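Local coordinates for enterocine A immunity protein (PDB 2BL8), which confers on its bacterial host immunity to the antimicrobial activity of the pediocin-like bacteriocin enterocin A, at residues P22-V34 / L54-R68. Residues are numbered along the deposited sequence; the frame is centred on the assembly and turned at random.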
ATOM      1  N   PRO A  22      -7.385 -17.195   2.345  1.00 38.31           N
ATOM      2  CA  PRO A  22      -6.171 -17.576   1.615  1.00 37.89           C
ATOM      3  C   PRO A  22      -5.834 -16.711   0.400  1.00 37.08           C
ATOM      4  O   PRO A  22      -4.668 -16.607   0.018  1.00 37.80           O
ATOM      5  CB  PRO A  22      -6.443 -19.030   1.235  1.00 38.88           C
ATOM      6  CG  PRO A  22      -7.933 -19.062   1.089  1.00 39.00           C
ATOM      7  CD  PRO A  22      -8.380 -18.282   2.300  1.00 38.98           C
ATOM      8  N   LYS A  23      -6.843 -16.092  -0.203  1.00 35.52           N
ATOM      9  CA  LYS A  23      -6.614 -15.254  -1.377  1.00 34.63           C
ATOM     10  C   LYS A  23      -5.829 -13.988  -1.033  1.00 33.37           C
ATOM     11  O   LYS A  23      -5.392 -13.257  -1.923  1.00 31.92           O
ATOM     12  CB  LYS A  23      -7.945 -14.872  -2.034  1.00 36.46           C
ATOM     13  CG  LYS A  23      -8.799 -13.909  -1.229  1.00 39.05           C
ATOM     14  CD  LYS A  23     -10.054 -13.522  -2.000  1.00 41.39           C
ATOM     15  CE  LYS A  23     -10.893 -12.513  -1.231  1.00 42.48           C
ATOM     16  NZ  LYS A  23     -12.116 -12.104  -1.982  1.00 44.37           N
ATOM     17  N   TYR A  24      -5.660 -13.734   0.260  1.00 31.61           N
ATOM     18  CA  TYR A  24      -4.921 -12.564   0.731  1.00 30.66           C
ATOM     19  C   TYR A  24      -3.570 -12.976   1.310  1.00 29.68           C
ATOM     20  O   TYR A  24      -2.821 -12.136   1.802  1.00 27.52           O
ATOM     21  CB  TYR A  24      -5.715 -11.830   1.817  1.00 32.62           C
ATOM     22  CG  TYR A  24      -6.931 -11.087   1.323  1.00 34.00           C
ATOM     23  CD1 TYR A  24      -6.803  -9.935   0.551  1.00 35.13           C
ATOM     24  CD2 TYR A  24      -8.215 -11.530   1.636  1.00 36.45           C
ATOM     25  CE1 TYR A  24      -7.923  -9.239   0.103  1.00 35.34           C
ATOM     26  CE2 TYR A  24      -9.342 -10.842   1.193  1.00 36.92           C
ATOM     27  CZ  TYR A  24      -9.190  -9.699   0.427  1.00 37.22           C
ATOM     28  OH  TYR A  24     -10.302  -9.021  -0.020  1.00 37.13           O
ATOM     29  N   SER A  25      -3.264 -14.269   1.252  1.00 27.98           N
ATOM     30  CA  SER A  25      -2.010 -14.784   1.795  1.00 28.56           C
ATOM     31  C   SER A  25      -0.773 -14.094   1.230  1.00 27.50           C
ATOM     32  O   SER A  25       0.126 -13.715   1.980  1.00 27.49           O
ATOM     33  CB  SER A  25      -1.905 -16.290   1.550  1.00 29.80           C
ATOM     34  OG  SER A  25      -1.971 -16.583   0.165  1.00 33.94           O
ATOM     35  N   ASP A  26      -0.724 -13.939  -0.090  1.00 26.39           N
ATOM     36  CA  ASP A  26       0.417 -13.300  -0.730  1.00 26.72           C
ATOM     37  C   ASP A  26       0.548 -11.844  -0.304  1.00 24.53           C
ATOM     38  O   ASP A  26       1.646 -11.372  -0.011  1.00 24.00           O
ATOM     39  CB  ASP A  26       0.294 -13.388  -2.253  1.00 30.05           C
ATOM     40  CG  ASP A  26       0.369 -14.815  -2.762  1.00 33.35           C
ATOM     41  OD1 ASP A  26       1.356 -15.510  -2.439  1.00 33.68           O
ATOM     42  OD2 ASP A  26      -0.556 -15.242  -3.485  1.00 36.38           O
ATOM     43  N   ILE A  27      -0.579 -11.140  -0.273  1.00 20.67           N
ATOM     44  CA  ILE A  27      -0.603  -9.737   0.124  1.00 18.92           C
ATOM     45  C   ILE A  27      -0.089  -9.563   1.553  1.00 19.38           C
ATOM     46  O   ILE A  27       0.675  -8.640   1.838  1.00 19.40           O
ATOM     47  CB  ILE A  27      -2.041  -9.164   0.017  1.00 17.49           C
ATOM     48  CG1 ILE A  27      -2.423  -8.996  -1.453  1.00 17.41           C
ATOM     49  CG2 ILE A  27      -2.147  -7.843   0.767  1.00 16.10           C
ATOM     50  CD1 ILE A  27      -3.891  -8.691  -1.669  1.00 21.36           C
ATOM     51  N   LEU A  28      -0.502 -10.448   2.452  1.00 18.73           N
ATOM     52  CA  LEU A  28      -0.059 -10.361   3.839  1.00 18.18           C
ATOM     53  C   LEU A  28       1.447 -10.603   3.938  1.00 19.61           C
ATOM     54  O   LEU A  28       2.141  -9.951   4.718  1.00 19.59           O
ATOM     55  CB  LEU A  28      -0.811 -11.376   4.705  1.00 19.51           C
ATOM     56  CG  LEU A  28      -2.312 -11.139   4.895  1.00 20.14           C
ATOM     57  CD1 LEU A  28      -2.908 -12.283   5.693  1.00 21.52           C
ATOM     58  CD2 LEU A  28      -2.543  -9.818   5.620  1.00 18.64           C
ATOM     59  N   GLU A  29       1.949 -11.542   3.141  1.00 19.63           N
ATOM     60  CA  GLU A  29       3.370 -11.861   3.145  1.00 21.40           C
ATOM     61  C   GLU A  29       4.181 -10.644   2.711  1.00 21.30           C
ATOM     62  O   GLU A  29       5.216 -10.330   3.300  1.00 20.57           O
ATOM     63  CB  GLU A  29       3.646 -13.037   2.204  1.00 25.56           C
ATOM     64  CG  GLU A  29       5.099 -13.482   2.164  1.00 30.90           C
ATOM     65  CD  GLU A  29       5.294 -14.738   1.339  1.00 35.61           C
ATOM     66  OE1 GLU A  29       4.603 -15.740   1.623  1.00 38.99           O
ATOM     67  OE2 GLU A  29       6.134 -14.726   0.413  1.00 39.37           O
ATOM     68  N   VAL A  30       3.703  -9.958   1.679  1.00 19.79           N
ATOM     69  CA  VAL A  30       4.387  -8.773   1.182  1.00 19.10           C
ATOM     70  C   VAL A  30       4.333  -7.652   2.217  1.00 18.40           C
ATOM     71  O   VAL A  30       5.333  -6.980   2.465  1.00 19.14           O
ATOM     72  CB  VAL A  30       3.765  -8.283  -0.142  1.00 18.64           C
ATOM     73  CG1 VAL A  30       4.337  -6.928  -0.512  1.00 19.70           C
ATOM     74  CG2 VAL A  30       4.067  -9.287  -1.251  1.00 19.37           C
ATOM     75  N   LEU A  31       3.168  -7.448   2.821  1.00 16.80           N
ATOM     76  CA  LEU A  31       3.035  -6.411   3.836  1.00 14.92           C
ATOM     77  C   LEU A  31       4.007  -6.690   4.978  1.00 17.68           C
ATOM     78  O   LEU A  31       4.648  -5.774   5.500  1.00 16.83           O
ATOM     79  CB  LEU A  31       1.600  -6.362   4.363  1.00 16.04           C
ATOM     80  CG  LEU A  31       0.584  -5.759   3.391  1.00 15.06           C
ATOM     81  CD1 LEU A  31      -0.822  -5.960   3.944  1.00 15.13           C
ATOM     82  CD2 LEU A  31       0.882  -4.278   3.187  1.00 16.37           C
ATOM     83  N   GLN A  32       4.117  -7.959   5.356  1.00 16.89           N
ATOM     84  CA  GLN A  32       5.014  -8.357   6.429  1.00 18.28           C
ATOM     85  C   GLN A  32       6.444  -7.961   6.086  1.00 19.03           C
ATOM     86  O   GLN A  32       7.133  -7.337   6.890  1.00 20.35           O
ATOM     87  CB  GLN A  32       4.949  -9.872   6.642  1.00 18.83           C
ATOM     88  CG  GLN A  32       5.984 -10.386   7.633  1.00 21.79           C
ATOM     89  CD  GLN A  32       5.686  -9.964   9.056  1.00 23.48           C
ATOM     90  OE1 GLN A  32       4.764 -10.482   9.686  1.00 26.49           O
ATOM     91  NE2 GLN A  32       6.464  -9.018   9.570  1.00 24.59           N
ATOM     92  N   LYS A  33       6.872  -8.333   4.883  1.00 18.74           N
ATOM     93  CA  LYS A  33       8.214  -8.041   4.393  1.00 20.89           C
ATOM     94  C   LYS A  33       8.504  -6.545   4.393  1.00 21.45           C
ATOM     95  O   LYS A  33       9.586  -6.113   4.791  1.00 20.77           O
ATOM     96  CB  LYS A  33       8.373  -8.603   2.977  1.00 24.62           C
ATOM     97  CG  LYS A  33       9.769  -8.461   2.385  1.00 30.67           C
ATOM     98  CD  LYS A  33       9.850  -9.140   1.023  1.00 33.98           C
ATOM     99  CE  LYS A  33      11.248  -9.042   0.430  1.00 36.12           C
ATOM    100  NZ  LYS A  33      11.346  -9.742  -0.885  1.00 37.80           N
ATOM    101  N   VAL A  34       7.536  -5.756   3.939  1.00 18.53           N
ATOM    102  CA  VAL A  34       7.697  -4.307   3.889  1.00 18.33           C
ATOM    103  C   VAL A  34       7.832  -3.716   5.293  1.00 18.34           C
ATOM    104  O   VAL A  34       8.673  -2.845   5.529  1.00 18.07           O
ATOM    105  CB  VAL A  34       6.497  -3.653   3.160  1.00 18.39           C
ATOM    106  CG1 VAL A  34       6.594  -2.136   3.226  1.00 18.40           C
ATOM    107  CG2 VAL A  34       6.475  -4.107   1.720  1.00 18.26           C
ATOM    108  N   LEU A  54       5.104  -1.134  -3.173  1.00 14.45           N
ATOM    109  CA  LEU A  54       4.065  -1.857  -2.453  1.00 13.25           C
ATOM    110  C   LEU A  54       2.688  -1.514  -2.997  1.00 13.61           C
ATOM    111  O   LEU A  54       1.869  -2.404  -3.232  1.00 14.58           O
ATOM    112  CB  LEU A  54       4.123  -1.529  -0.958  1.00 14.31           C
ATOM    113  CG  LEU A  54       2.936  -2.045  -0.136  1.00 14.38           C
ATOM    114  CD1 LEU A  54       2.830  -3.562  -0.253  1.00 15.04           C
ATOM    115  CD2 LEU A  54       3.107  -1.632   1.312  1.00 13.45           C
ATOM    116  N   VAL A  55       2.431  -0.228  -3.205  1.00 13.12           N
ATOM    117  CA  VAL A  55       1.128   0.192  -3.718  1.00 13.73           C
ATOM    118  C   VAL A  55       0.905  -0.357  -5.128  1.00 13.99           C
ATOM    119  O   VAL A  55      -0.188  -0.830  -5.451  1.00 14.69           O
ATOM    120  CB  VAL A  55       0.990   1.725  -3.705  1.00 12.96           C
ATOM    121  CG1 VAL A  55      -0.350   2.130  -4.304  1.00 14.62           C
ATOM    122  CG2 VAL A  55       1.087   2.236  -2.270  1.00 15.43           C
ATOM    123  N   ASN A  56       1.939  -0.307  -5.964  1.00 13.67           N
ATOM    124  CA  ASN A  56       1.844  -0.850  -7.325  1.00 14.32           C
ATOM    125  C   ASN A  56       1.380  -2.308  -7.228  1.00 13.94           C
ATOM    126  O   ASN A  56       0.476  -2.747  -7.943  1.00 14.47           O
ATOM    127  CB  ASN A  56       3.212  -0.870  -8.012  1.00 14.25           C
ATOM    128  CG  ASN A  56       3.677   0.489  -8.491  1.00 16.10           C
ATOM    129  OD1 ASN A  56       4.837   0.633  -8.886  1.00 16.44           O
ATOM    130  ND2 ASN A  56       2.795   1.481  -8.473  1.00 14.84           N
ATOM    131  N   TYR A  57       2.039  -3.061  -6.353  1.00 13.33           N
ATOM    132  CA  TYR A  57       1.729  -4.472  -6.152  1.00 15.81           C
ATOM    133  C   TYR A  57       0.293  -4.705  -5.678  1.00 15.78           C
ATOM    134  O   TYR A  57      -0.405  -5.587  -6.185  1.00 16.04           O
ATOM    135  CB  TYR A  57       2.701  -5.077  -5.133  1.00 16.45           C
ATOM    136  CG  TYR A  57       2.317  -6.464  -4.675  1.00 19.64           C
ATOM    137  CD1 TYR A  57       2.587  -7.584  -5.461  1.00 21.06           C
ATOM    138  CD2 TYR A  57       1.637  -6.650  -3.474  1.00 21.77           C
ATOM    139  CE1 TYR A  57       2.185  -8.859  -5.057  1.00 22.89           C
ATOM    140  CE2 TYR A  57       1.231  -7.911  -3.065  1.00 22.73           C
ATOM    141  CZ  TYR A  57       1.506  -9.010  -3.858  1.00 22.19           C
ATOM    142  OH  TYR A  57       1.092 -10.257  -3.443  1.00 25.17           O
ATOM    143  N   LEU A  58      -0.151  -3.913  -4.708  1.00 14.62           N
ATOM    144  CA  LEU A  58      -1.495  -4.083  -4.173  1.00 13.55           C
ATOM    145  C   LEU A  58      -2.573  -3.945  -5.245  1.00 14.40           C
ATOM    146  O   LEU A  58      -3.476  -4.779  -5.331  1.00 15.74           O
ATOM    147  CB  LEU A  58      -1.742  -3.085  -3.032  1.00 13.59           C
ATOM    148  CG  LEU A  58      -0.893  -3.343  -1.776  1.00 13.19           C
ATOM    149  CD1 LEU A  58      -1.117  -2.240  -0.749  1.00 14.36           C
ATOM    150  CD2 LEU A  58      -1.252  -4.696  -1.179  1.00 14.71           C
ATOM    151  N   TYR A  59      -2.482  -2.908  -6.066  1.00 14.59           N
ATOM    152  CA  TYR A  59      -3.491  -2.718  -7.104  1.00 14.94           C
ATOM    153  C   TYR A  59      -3.357  -3.724  -8.235  1.00 16.55           C
ATOM    154  O   TYR A  59      -4.357  -4.162  -8.801  1.00 17.23           O
ATOM    155  CB  TYR A  59      -3.430  -1.289  -7.644  1.00 14.89           C
ATOM    156  CG  TYR A  59      -4.000  -0.276  -6.685  1.00 16.52           C
ATOM    157  CD1 TYR A  59      -5.361  -0.272  -6.365  1.00 16.18           C
ATOM    158  CD2 TYR A  59      -3.178   0.671  -6.072  1.00 17.04           C
ATOM    159  CE1 TYR A  59      -5.885   0.654  -5.454  1.00 17.61           C
ATOM    160  CE2 TYR A  59      -3.691   1.596  -5.164  1.00 18.45           C
ATOM    161  CZ  TYR A  59      -5.042   1.582  -4.860  1.00 18.47           C
ATOM    162  OH  TYR A  59      -5.541   2.505  -3.966  1.00 22.21           O
ATOM    163  N   PHE A  60      -2.123  -4.093  -8.566  1.00 16.85           N
ATOM    164  CA  PHE A  60      -1.909  -5.073  -9.618  1.00 18.22           C
ATOM    165  C   PHE A  60      -2.475  -6.418  -9.170  1.00 19.69           C
ATOM    166  O   PHE A  60      -3.187  -7.091  -9.916  1.00 18.88           O
ATOM    167  CB  PHE A  60      -0.416  -5.232  -9.912  1.00 20.68           C
ATOM    168  CG  PHE A  60      -0.103  -6.426 -10.766  1.00 21.69           C
ATOM    169  CD1 PHE A  60      -0.450  -6.445 -12.111  1.00 22.84           C
ATOM    170  CD2 PHE A  60       0.494  -7.554 -10.212  1.00 25.80           C
ATOM    171  CE1 PHE A  60      -0.210  -7.570 -12.895  1.00 24.55           C
ATOM    172  CE2 PHE A  60       0.738  -8.683 -10.986  1.00 25.45           C
ATOM    173  CZ  PHE A  60       0.383  -8.691 -12.332  1.00 24.04           C
ATOM    174  N   THR A  61      -2.146  -6.805  -7.944  1.00 18.66           N
ATOM    175  CA  THR A  61      -2.602  -8.072  -7.392  1.00 20.38           C
ATOM    176  C   THR A  61      -4.121  -8.108  -7.285  1.00 21.58           C
ATOM    177  O   THR A  61      -4.746  -9.117  -7.590  1.00 21.59           O
ATOM    178  CB  THR A  61      -1.995  -8.309  -6.001  1.00 21.22           C
ATOM    179  OG1 THR A  61      -0.567  -8.294  -6.102  1.00 23.92           O
ATOM    180  CG2 THR A  61      -2.442  -9.651  -5.440  1.00 23.62           C
ATOM    181  N   ALA A  62      -4.700  -6.998  -6.844  1.00 20.87           N
ATOM    182  CA  ALA A  62      -6.143  -6.889  -6.689  1.00 22.01           C
ATOM    183  C   ALA A  62      -6.839  -7.115  -8.024  1.00 22.72           C
ATOM    184  O   ALA A  62      -7.833  -7.832  -8.101  1.00 23.45           O
ATOM    185  CB  ALA A  62      -6.502  -5.518  -6.131  1.00 22.20           C
ATOM    186  N   TYR A  63      -6.310  -6.506  -9.079  1.00 24.02           N
ATOM    187  CA  TYR A  63      -6.907  -6.662 -10.398  1.00 26.07           C
ATOM    188  C   TYR A  63      -6.752  -8.088 -10.923  1.00 27.55           C
ATOM    189  O   TYR A  63      -7.724  -8.726 -11.323  1.00 28.86           O
ATOM    190  CB  TYR A  63      -6.269  -5.694 -11.398  1.00 27.70           C
ATOM    191  CG  TYR A  63      -6.882  -5.811 -12.771  1.00 28.49           C
ATOM    192  CD1 TYR A  63      -8.102  -5.201 -13.062  1.00 30.97           C
ATOM    193  CD2 TYR A  63      -6.290  -6.602 -13.753  1.00 29.14           C
ATOM    194  CE1 TYR A  63      -8.719  -5.383 -14.293  1.00 29.71           C
ATOM    195  CE2 TYR A  63      -6.900  -6.792 -14.987  1.00 29.63           C
ATOM    196  CZ  TYR A  63      -8.115  -6.182 -15.248  1.00 29.50           C
ATOM    197  OH  TYR A  63      -8.737  -6.390 -16.454  1.00 30.42           O
ATOM    198  N   THR A  64      -5.519  -8.580 -10.918  1.00 27.73           N
ATOM    199  CA  THR A  64      -5.224  -9.918 -11.410  1.00 28.59           C
ATOM    200  C   THR A  64      -5.953 -11.029 -10.656  1.00 29.00           C
ATOM    201  O   THR A  64      -6.404 -12.003 -11.263  1.00 29.61           O
ATOM    202  CB  THR A  64      -3.708 -10.194 -11.357  1.00 28.99           C
ATOM    203  OG1 THR A  64      -3.019  -9.203 -12.130  1.00 31.82           O
ATOM    204  CG2 THR A  64      -3.396 -11.574 -11.916  1.00 30.09           C
ATOM    205  N   ASN A  65      -6.066 -10.884  -9.340  1.00 28.98           N
ATOM    206  CA  ASN A  65      -6.735 -11.887  -8.516  1.00 30.12           C
ATOM    207  C   ASN A  65      -8.205 -11.551  -8.281  1.00 29.05           C
ATOM    208  O   ASN A  65      -8.896 -12.250  -7.541  1.00 30.24           O
ATOM    209  CB  ASN A  65      -6.019 -12.025  -7.170  1.00 31.74           C
ATOM    210  CG  ASN A  65      -4.571 -12.453  -7.319  1.00 33.46           C
ATOM    211  OD1 ASN A  65      -3.853 -12.611  -6.332  1.00 37.67           O
ATOM    212  ND2 ASN A  65      -4.136 -12.645  -8.557  1.00 36.21           N
ATOM    213  N   LYS A  66      -8.675 -10.481  -8.914  1.00 28.14           N
ATOM    214  CA  LYS A  66     -10.062 -10.048  -8.784  1.00 29.37           C
ATOM    215  C   LYS A  66     -10.480  -9.878  -7.322  1.00 28.92           C
ATOM    216  O   LYS A  66     -11.527 -10.370  -6.892  1.00 29.69           O
ATOM    217  CB  LYS A  66     -10.979 -11.044  -9.500  1.00 31.58           C
ATOM    218  CG  LYS A  66     -10.672 -11.156 -10.989  1.00 33.85           C
ATOM    219  CD  LYS A  66     -11.522 -12.205 -11.676  1.00 36.35           C
ATOM    220  CE  LYS A  66     -11.243 -12.247 -13.171  1.00 37.79           C
ATOM    221  NZ  LYS A  66     -12.066 -13.285 -13.862  1.00 39.11           N
ATOM    222  N   ILE A  67      -9.644  -9.164  -6.574  1.00 28.08           N
ATOM    223  CA  ILE A  67      -9.863  -8.885  -5.155  1.00 27.38           C
ATOM    224  C   ILE A  67     -10.390  -7.468  -4.964  1.00 25.99           C
ATOM    225  O   ILE A  67      -9.988  -6.551  -5.679  1.00 25.48           O
ATOM    226  CB  ILE A  67      -8.545  -8.985  -4.358  1.00 27.46           C
ATOM    227  CG1 ILE A  67      -8.042 -10.426  -4.340  1.00 28.03           C
ATOM    228  CG2 ILE A  67      -8.751  -8.457  -2.948  1.00 29.25           C
ATOM    229  CD1 ILE A  67      -6.691 -10.581  -3.667  1.00 28.37           C
ATOM    230  N   ARG A  68     -11.277  -7.288  -3.990  1.00 25.66           N
ATOM    231  CA  ARG A  68     -11.838  -5.971  -3.707  1.00 25.09           C
ATOM    232  C   ARG A  68     -11.546  -5.568  -2.267  1.00 25.34           C
ATOM    233  O   ARG A  68     -12.045  -6.189  -1.329  1.00 26.44           O
ATOM    234  CB  ARG A  68     -13.355  -5.961  -3.923  1.00 26.96           C
ATOM    235  CG  ARG A  68     -13.809  -6.252  -5.343  1.00 27.66           C
ATOM    236  CD  ARG A  68     -13.208  -5.279  -6.347  1.00 26.06           C
ATOM    237  NE  ARG A  68     -13.495  -3.884  -6.026  1.00 28.11           N
ATOM    238  CZ  ARG A  68     -13.143  -2.861  -6.799  1.00 27.49           C
ATOM    239  NH1 ARG A  68     -12.497  -3.082  -7.934  1.00 27.51           N
ATOM    240  NH2 ARG A  68     -13.433  -1.618  -6.438  1.00 28.38           N
TER
HETATM  241  O   HOH W   1     -12.513  -9.427  -2.623  1.00 34.82           O
HETATM  242  O   HOH W   2     -10.659  -6.944   1.475  1.00 31.88           O
HETATM  243  O   HOH W   3      -1.776 -13.242  -4.670  1.00 44.35           O
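With CG anti to the backbone N (chi1 170°), Tyr-57 directs its ring toward helix 25-38, where it meets Val-30, whose CG2, set beside its own backbone N, lies over one ring face in a CH-pi contact, 4.0 Å from the centroid. The two residues join helices 25-38 and 48-64 of a four-helix bundle; segments 25-34 and 54-64 run antiparallel (177°), their axes 11.1 Å apart at closest approach, a spacing wide enough for large side chains between them. The phenol suits the border of this layer, its ring packing on apolar groups while OH lies by Asp-26 CB. The fork of Leu-54 spreads over Val-30, Leu-31 and Val-34, with CD1 3.7 Å from Val-30 CG1 and CD2 3.9 Å from Leu-31 CD2. Branched Ile-27 likewise divides its contacts: CG2 meets Leu-58 CD2, whereas CD1 faces Ile-67 CD1 tip to tip at 3.9 Å. Thr-61 adds its methyl to Ile-27 and turns its hydroxyl back to Tyr-57 O, which satisfies that polar group within its own helix. Past the Schellman motif at Lys-66, Ile-67 comes against Tyr-24, its CG2 meeting Tyr-24 CE1 obliquely at 3.3 Å; the Tyr-24 side chain also touches Ile-16 of helix 5-17. No direct hydrogen bond spans the segments; water does so at the margins, one molecule donating both to Asp-26 OD2 and to Asn-65 OD1, and another accepting from Lys-23 NZ and Arg-68 N, each 2.8 Å from its oxygen.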